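Local coordinates for long form salivary protein D7L1 (Culex quinquefasciatus, PDB 6V4C), which binds and sequesters adenine nucleotides, above all ADP and ATP, at the mosquito bite, so inhibiting platelet aggregation and haemostasis in the host, at residues V11-A16 with G190-K195; I150-G155 with Y159-A164. All coordinates share one frame; numbering follows the deposited sequence.

Contact 1 of 2, residues V11-A16 with G190-K195. With ADP (adenosine-5'-diphosphate), chain B.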
loop_
_atom_site.group_PDB
_atom_site.type_symbol
_atom_site.label_atom_id
_atom_site.label_comp_id
_atom_site.label_asym_id
_atom_site.label_seq_id
_atom_site.Cartn_x
_atom_site.Cartn_y
_atom_site.Cartn_z
ATOM N N VAL A 11 0.739 -6.867 0.665
ATOM C CA VAL A 11 2.197 -6.912 0.831
ATOM C C VAL A 11 2.865 -5.962 -0.104
ATOM O O VAL A 11 3.657 -5.334 0.283
ATOM C CB VAL A 11 2.720 -8.325 0.694
ATOM C CG1 VAL A 11 4.184 -8.359 0.819
ATOM C CG2 VAL A 11 2.011 -9.282 1.563
ATOM N N ALA A 12 2.387 -5.876 -1.337
ATOM C CA ALA A 12 2.999 -4.952 -2.287
ATOM C C ALA A 12 2.834 -3.506 -1.838
ATOM O O ALA A 12 3.753 -2.692 -1.993
ATOM C CB ALA A 12 2.409 -5.165 -3.682
ATOM N N PHE A 13 1.672 -3.167 -1.275
ATOM C CA PHE A 13 1.482 -1.825 -0.735
ATOM C C PHE A 13 2.480 -1.530 0.378
ATOM O O PHE A 13 3.100 -0.459 0.402
ATOM C CB PHE A 13 0.052 -1.656 -0.223
ATOM C CG PHE A 13 -0.270 -0.253 0.228
ATOM C CD1 PHE A 13 -0.023 0.151 1.533
ATOM C CD2 PHE A 13 -0.820 0.661 -0.657
ATOM C CE1 PHE A 13 -0.315 1.438 1.944
ATOM C CE2 PHE A 13 -1.117 1.949 -0.251
ATOM C CZ PHE A 13 -0.863 2.337 1.050
ATOM N N GLU A 14 2.650 -2.466 1.313
ATOM C CA GLU A 14 3.543 -2.218 2.439
ATOM C C GLU A 14 5.004 -2.207 2.003
ATOM O O GLU A 14 5.795 -1.396 2.495
ATOM C CB GLU A 14 3.305 -3.246 3.545
ATOM C CG GLU A 14 1.887 -3.234 4.111
ATOM C CD GLU A 14 1.533 -1.935 4.820
ATOM O OE1 GLU A 14 2.454 -1.209 5.254
ATOM O OE2 GLU A 14 0.325 -1.643 4.946
ATOM N N GLU A 15 5.379 -3.095 1.079
ATOM C CA GLU A 15 6.755 -3.113 0.589
ATOM C C GLU A 15 7.119 -1.790 -0.073
ATOM O O GLU A 15 8.185 -1.223 0.193
ATOM C CB GLU A 15 6.961 -4.269 -0.393
ATOM C CG GLU A 15 8.380 -4.332 -0.957
ATOM C CD GLU A 15 8.493 -5.206 -2.196
ATOM O OE1 GLU A 15 9.139 -6.276 -2.120
ATOM O OE2 GLU A 15 7.932 -4.823 -3.244
ATOM N N ALA A 16 6.235 -1.283 -0.936
ATOM C CA ALA A 16 6.508 -0.032 -1.636
ATOM C C ALA A 16 6.626 1.132 -0.661
ATOM O O ALA A 16 7.457 2.028 -0.849
ATOM C CB ALA A 16 5.409 0.236 -2.666
ATOM N N GLY A 190 -8.891 1.693 0.486
ATOM C CA GLY A 190 -7.881 1.287 -0.479
ATOM C C GLY A 190 -6.665 2.193 -0.478
ATOM O O GLY A 190 -5.536 1.734 -0.672
ATOM N N MET A 191 -6.877 3.494 -0.262
ATOM C CA MET A 191 -5.785 4.448 -0.113
ATOM C C MET A 191 -5.096 4.347 1.238
ATOM O O MET A 191 -4.074 5.011 1.443
ATOM C CB MET A 191 -6.304 5.881 -0.265
ATOM C CG MET A 191 -6.746 6.274 -1.666
ATOM S SD MET A 191 -7.127 8.040 -1.763
ATOM C CE MET A 191 -8.611 8.138 -0.763
ATOM N N ARG A 192 -5.636 3.557 2.163
ATOM C CA ARG A 192 -5.154 3.478 3.542
ATOM C C ARG A 192 -5.340 4.787 4.307
ATOM O O ARG A 192 -4.740 4.980 5.368
ATOM C CB ARG A 192 -3.713 2.963 3.648
ATOM C CG ARG A 192 -3.562 1.438 3.623
ATOM C CD ARG A 192 -3.945 0.819 2.277
ATOM N NE ARG A 192 -3.516 -0.576 2.184
ATOM C CZ ARG A 192 -3.669 -1.338 1.106
ATOM N NH1 ARG A 192 -4.251 -0.854 0.018
ATOM N NH2 ARG A 192 -3.242 -2.593 1.117
ATOM N N TRP A 193 -6.158 5.705 3.782
ATOM C CA TRP A 193 -6.579 6.847 4.590
ATOM C C TRP A 193 -7.395 6.381 5.786
ATOM O O TRP A 193 -7.317 6.967 6.874
ATOM C CB TRP A 193 -7.400 7.827 3.752
ATOM C CG TRP A 193 -6.589 8.658 2.802
ATOM C CD1 TRP A 193 -5.310 8.424 2.387
ATOM C CD2 TRP A 193 -7.004 9.870 2.160
ATOM N NE1 TRP A 193 -4.904 9.414 1.520
ATOM C CE2 TRP A 193 -5.927 10.311 1.364
ATOM C CE3 TRP A 193 -8.184 10.621 2.179
ATOM C CZ2 TRP A 193 -5.996 11.470 0.594
ATOM C CZ3 TRP A 193 -8.250 11.773 1.410
ATOM C CH2 TRP A 193 -7.161 12.185 0.629
ATOM N N MET A 194 -8.199 5.340 5.594
ATOM C CA MET A 194 -8.880 4.645 6.676
ATOM C C MET A 194 -8.227 3.281 6.830
ATOM O O MET A 194 -8.060 2.556 5.844
ATOM C CB MET A 194 -10.370 4.474 6.364
ATOM C CG MET A 194 -11.193 3.894 7.513
ATOM S SD MET A 194 -12.876 3.450 7.028
ATOM C CE MET A 194 -13.861 4.678 7.872
ATOM N N LYS A 195 -7.839 2.946 8.056
ATOM C CA LYS A 195 -7.190 1.673 8.316
ATOM C C LYS A 195 -8.224 0.550 8.357
ATOM O O LYS A 195 -9.433 0.776 8.257
ATOM C CB LYS A 195 -6.388 1.738 9.616
ATOM C CG LYS A 195 -5.305 2.805 9.603
ATOM C CD LYS A 195 -4.313 2.643 10.747
ATOM C CE LYS A 195 -4.923 2.973 12.098
ATOM N NZ LYS A 195 -3.877 3.419 13.067
HETATM P PB ADP B . 6.841 -7.819 -12.228
HETATM O O1B ADP B . 6.342 -8.734 -13.128
HETATM O O2B ADP B . 8.104 -7.290 -12.576
HETATM O O3B ADP B . 6.863 -8.322 -10.953
HETATM P PA ADP B . 6.416 -5.003 -12.808
HETATM O O1A ADP B . 6.157 -4.547 -14.206
HETATM O O2A ADP B . 7.785 -4.828 -12.498
HETATM O O3A ADP B . 6.033 -6.478 -12.561
HETATM O "O5'" ADP B . 5.590 -4.564 -11.605
HETATM C "C5'" ADP B . 5.772 -5.112 -10.318
HETATM C "C4'" ADP B . 5.264 -4.188 -9.235
HETATM O "O4'" ADP B . 3.888 -4.355 -9.008
HETATM C "C3'" ADP B . 5.745 -4.429 -7.822
HETATM O "O3'" ADP B . 6.969 -3.825 -7.564
HETATM C "C2'" ADP B . 4.618 -3.945 -6.914
HETATM O "O2'" ADP B . 4.917 -2.721 -6.392
HETATM C "C1'" ADP B . 3.502 -3.698 -7.875
HETATM N N9 ADP B . 2.232 -4.221 -7.483
HETATM C C8 ADP B . 1.992 -5.483 -7.178
HETATM N N7 ADP B . 0.779 -5.730 -6.906
HETATM C C5 ADP B . 0.151 -4.550 -7.023
HETATM C C6 ADP B . -1.169 -4.145 -6.861
HETATM N N6 ADP B . -2.139 -4.917 -6.515
HETATM N N1 ADP B . -1.457 -2.881 -7.051
HETATM C C2 ADP B . -0.501 -2.067 -7.374
HETATM N N3 ADP B . 0.740 -2.330 -7.570
HETATM C C4 ADP B . 1.037 -3.597 -7.387
#
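A cation-pi stack of Arg192 on Phe13 joins the two odorant-binding-protein-like (PBP/GOBP) regions of this all-helical D7 protein, near the centre of the chain and beside the ADP pocket. Phe13 projects from helix 8-22, while Arg192 follows helix 179-190, whose end is closed by a Schellman motif with Arg192 as the residue of positive phi. The two backbones stay well apart, their nearest CA atoms, those of Phe13 and Arg192, being 9.5 Å from each other, so the gap is bridged by side chains, a broad ring from one side and a long arginine from the other. CG of Phe13 stands anti to the backbone N (chi1 -174°), which carries the ring out from the helix. Arg192, bent at chi2, slides past it in the opposite direction. The guanidinium lies almost parallel to the ring, planes 5° apart, with CZ 3.9 Å from the Phe13 ring centroid. The aliphatic part of the arginine shares the same face: CD sits 3.8 Å from the Phe13 centroid in a CH-pi contact. Arginine suits this place because it offers both an apolar stem and a flat cation whose N-H groups can still bond in their own plane while a face rests on the ring. NH1 of Arg192 donates to the carbonyl of Gly190 in that plane and also forms a salt bridge with Glu9 of the ADP pocket, which should help fix the rotation of the guanidinium. Tyr266, which binds ADP, meets the Phe13 ring edge-to-face. Next to Phe13, the small Ala12 lets the nucleotide lie close to the helix, its CB 3.5 Å from C8 of the adenine. The bond from Arg192 NH1 to Gly190 O measures 3.0 Å and runs only 2° out of the guanidinium plane.

Contact 2 of 2, residues I150-G155 with Y159-A164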
loop_
_atom_site.group_PDB
_atom_site.type_symbol
_atom_site.label_atom_id
_atom_site.label_comp_id
_atom_site.label_asym_id
_atom_site.label_seq_id
_atom_site.Cartn_x
_atom_site.Cartn_y
_atom_site.Cartn_z
ATOM N N ILE A 150 -7.090 2.162 -7.860
ATOM C CA ILE A 150 -7.986 1.835 -6.755
ATOM C C ILE A 150 -9.364 2.447 -6.983
ATOM O O ILE A 150 -10.392 1.832 -6.669
ATOM C CB ILE A 150 -7.363 2.248 -5.406
ATOM C CG1 ILE A 150 -8.298 1.908 -4.241
ATOM C CG2 ILE A 150 -7.029 3.734 -5.398
ATOM C CD1 ILE A 150 -8.546 0.426 -4.056
ATOM N N PHE A 151 -9.411 3.648 -7.565
ATOM C CA PHE A 151 -10.694 4.297 -7.812
ATOM C C PHE A 151 -11.480 3.578 -8.900
ATOM O O PHE A 151 -12.700 3.418 -8.788
ATOM C CB PHE A 151 -10.486 5.771 -8.170
ATOM C CG PHE A 151 -9.832 6.564 -7.078
ATOM C CD1 PHE A 151 -10.575 7.044 -6.015
ATOM C CD2 PHE A 151 -8.471 6.811 -7.104
ATOM C CE1 PHE A 151 -9.973 7.764 -5.000
ATOM C CE2 PHE A 151 -7.863 7.536 -6.092
ATOM C CZ PHE A 151 -8.616 8.009 -5.040
ATOM N N ARG A 152 -10.799 3.141 -9.961
ATOM C CA ARG A 152 -11.477 2.393 -11.014
ATOM C C ARG A 152 -11.901 1.018 -10.516
ATOM O O ARG A 152 -13.004 0.551 -10.822
ATOM C CB ARG A 152 -10.565 2.284 -12.238
ATOM C CG ARG A 152 -11.121 1.447 -13.381
ATOM C CD ARG A 152 -12.425 2.013 -13.913
ATOM N NE ARG A 152 -12.940 1.206 -15.019
ATOM C CZ ARG A 152 -14.164 1.322 -15.525
ATOM N NH1 ARG A 152 -15.009 2.212 -15.026
ATOM N NH2 ARG A 152 -14.543 0.541 -16.527
ATOM N N PHE A 153 -11.041 0.365 -9.729
ATOM C CA PHE A 153 -11.393 -0.927 -9.157
ATOM C C PHE A 153 -12.635 -0.821 -8.277
ATOM O O PHE A 153 -13.527 -1.675 -8.343
ATOM C CB PHE A 153 -10.212 -1.489 -8.368
ATOM C CG PHE A 153 -10.477 -2.839 -7.774
ATOM C CD1 PHE A 153 -10.411 -3.978 -8.559
ATOM C CD2 PHE A 153 -10.797 -2.970 -6.432
ATOM C CE1 PHE A 153 -10.659 -5.225 -8.017
ATOM C CE2 PHE A 153 -11.044 -4.212 -5.885
ATOM C CZ PHE A 153 -10.976 -5.340 -6.679
ATOM N N CYS A 154 -12.715 0.230 -7.455
ATOM C CA CYS A 154 -13.899 0.436 -6.622
ATOM C C CYS A 154 -15.087 0.917 -7.450
ATOM O O CYS A 154 -16.229 0.517 -7.197
ATOM C CB CYS A 154 -13.601 1.445 -5.512
ATOM S SG CYS A 154 -12.418 0.899 -4.251
ATOM N N GLY A 155 -14.836 1.781 -8.437
ATOM C CA GLY A 155 -15.935 2.353 -9.202
ATOM C C GLY A 155 -16.712 1.316 -9.987
ATOM O O GLY A 155 -17.936 1.412 -10.122
ATOM N N TYR A 159 -20.786 1.619 -9.819
ATOM C CA TYR A 159 -21.299 2.500 -10.854
ATOM C C TYR A 159 -21.252 1.817 -12.211
ATOM O O TYR A 159 -20.336 1.043 -12.509
ATOM C CB TYR A 159 -20.482 3.793 -10.947
ATOM C CG TYR A 159 -20.566 4.672 -9.727
ATOM C CD1 TYR A 159 -21.691 5.449 -9.485
ATOM C CD2 TYR A 159 -19.519 4.733 -8.820
ATOM C CE1 TYR A 159 -21.772 6.260 -8.371
ATOM C CE2 TYR A 159 -19.589 5.540 -7.702
ATOM C CZ TYR A 159 -20.719 6.301 -7.481
ATOM O OH TYR A 159 -20.794 7.105 -6.367
ATOM N N GLN A 160 -22.251 2.118 -13.036
ATOM C CA GLN A 160 -22.187 1.782 -14.448
ATOM C C GLN A 160 -21.317 2.804 -15.162
ATOM O O GLN A 160 -21.358 3.998 -14.852
ATOM C CB GLN A 160 -23.583 1.800 -15.065
ATOM C CG GLN A 160 -24.480 0.667 -14.615
ATOM C CD GLN A 160 -25.639 0.441 -15.565
ATOM O OE1 GLN A 160 -26.804 0.546 -15.181
ATOM N NE2 GLN A 160 -25.323 0.128 -16.819
ATOM N N ASP A 161 -20.519 2.325 -16.113
ATOM C CA ASP A 161 -19.668 3.211 -16.892
ATOM C C ASP A 161 -20.508 4.298 -17.548
ATOM O O ASP A 161 -21.538 4.018 -18.164
ATOM C CB ASP A 161 -18.930 2.408 -17.964
ATOM C CG ASP A 161 -17.849 1.517 -17.386
ATOM O OD1 ASP A 161 -17.714 1.469 -16.145
ATOM O OD2 ASP A 161 -17.127 0.869 -18.174
ATOM N N GLY A 162 -20.076 5.544 -17.381
ATOM C CA GLY A 162 -20.713 6.666 -18.029
ATOM C C GLY A 162 -21.953 7.204 -17.352
ATOM O O GLY A 162 -22.528 8.179 -17.851
ATOM N N GLU A 163 -22.394 6.615 -16.244
ATOM C CA GLU A 163 -23.580 7.136 -15.580
ATOM C C GLU A 163 -23.268 8.468 -14.903
ATOM O O GLU A 163 -22.135 8.732 -14.491
ATOM C CB GLU A 163 -24.158 6.124 -14.589
ATOM C CG GLU A 163 -23.512 6.100 -13.215
ATOM C CD GLU A 163 -24.305 5.263 -12.225
ATOM O OE1 GLU A 163 -25.223 5.808 -11.575
ATOM O OE2 GLU A 163 -24.020 4.053 -12.108
ATOM N N ALA A 164 -24.299 9.314 -14.797
ATOM C CA ALA A 164 -24.093 10.713 -14.432
ATOM C C ALA A 164 -23.416 10.860 -13.074
ATOM O O ALA A 164 -22.502 11.677 -12.917
ATOM C CB ALA A 164 -25.422 11.469 -14.461
#
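The backbone leaves helix 150-158 with Tyr159 N donating to Gly155 O, a 2.9 Å bond of the helical i to i+4 kind, and then passes through a type II beta turn from Gln160 to Glu163. In that turn Gly162 has positive phi, a conformation that glycine adopts easily, and Glu163 N closes back on Gln160 O. Across the contact Arg152 and Asp161 form a two-pronged salt bridge. With chi1 at 176° the Arg152 chain first extends away from the backbone N, then bends at chi2, which brings the guanidinium over to the turn although its CB points away from it. NH1 of Arg152 reaches OD1 of Asp161 at 3.0 Å, and NH2 of Arg152 reaches OD2 of Asp161 at 3.1 Å. The groups are not coplanar: their planes are turned by 41°; OD1 is met from above the carboxylate plane, OD2 on the syn side but tilted from that plane. A charged residue suits this exposed position, and the carboxylate offers one oxygen to each arginine nitrogen. Tyr159 is buried, and its CB packs 3.6 Å from the Gly155 carbonyl oxygen. Glu163, at the N-cap position of helix 164-172, turns OE2 back to Gln160 N at 2.8 Å, using the anti lone pair, a side-chain bond that joins the two ends of the turn alongside the backbone one. Around this corner, the Tyr159 ring meets Tyr166 with nearly parallel planes and His183 edge-to-face, while its hydroxyl bonds Asp177. Arg152 NH1 also bonds Tyr166 OH, and a disulfide from Cys154 to Cys186 ties helix 150-158 to helix 179-190.

Contact 1 is central and partly buried, and bridges two family regions far apart in sequence; contact 2 is a peripheral corner about 21 Å away, centre to centre, joining a helix to the loop that follows it, with Asp161 exposed while Gly155 and Tyr159 are buried. Each uses an arginine, but differently: in 11-16 with 190-195 the flat face does the work against an aromatic ring, whereas in 150-155 with 159-164 the edge grips a carboxylate. Helix 179-190 lies between them: segment 190-195 starts at its last residue, where Gly190 CA packs on Ile150 CD1 and Met191 SD lies 3.6 Å from Phe151 CZ.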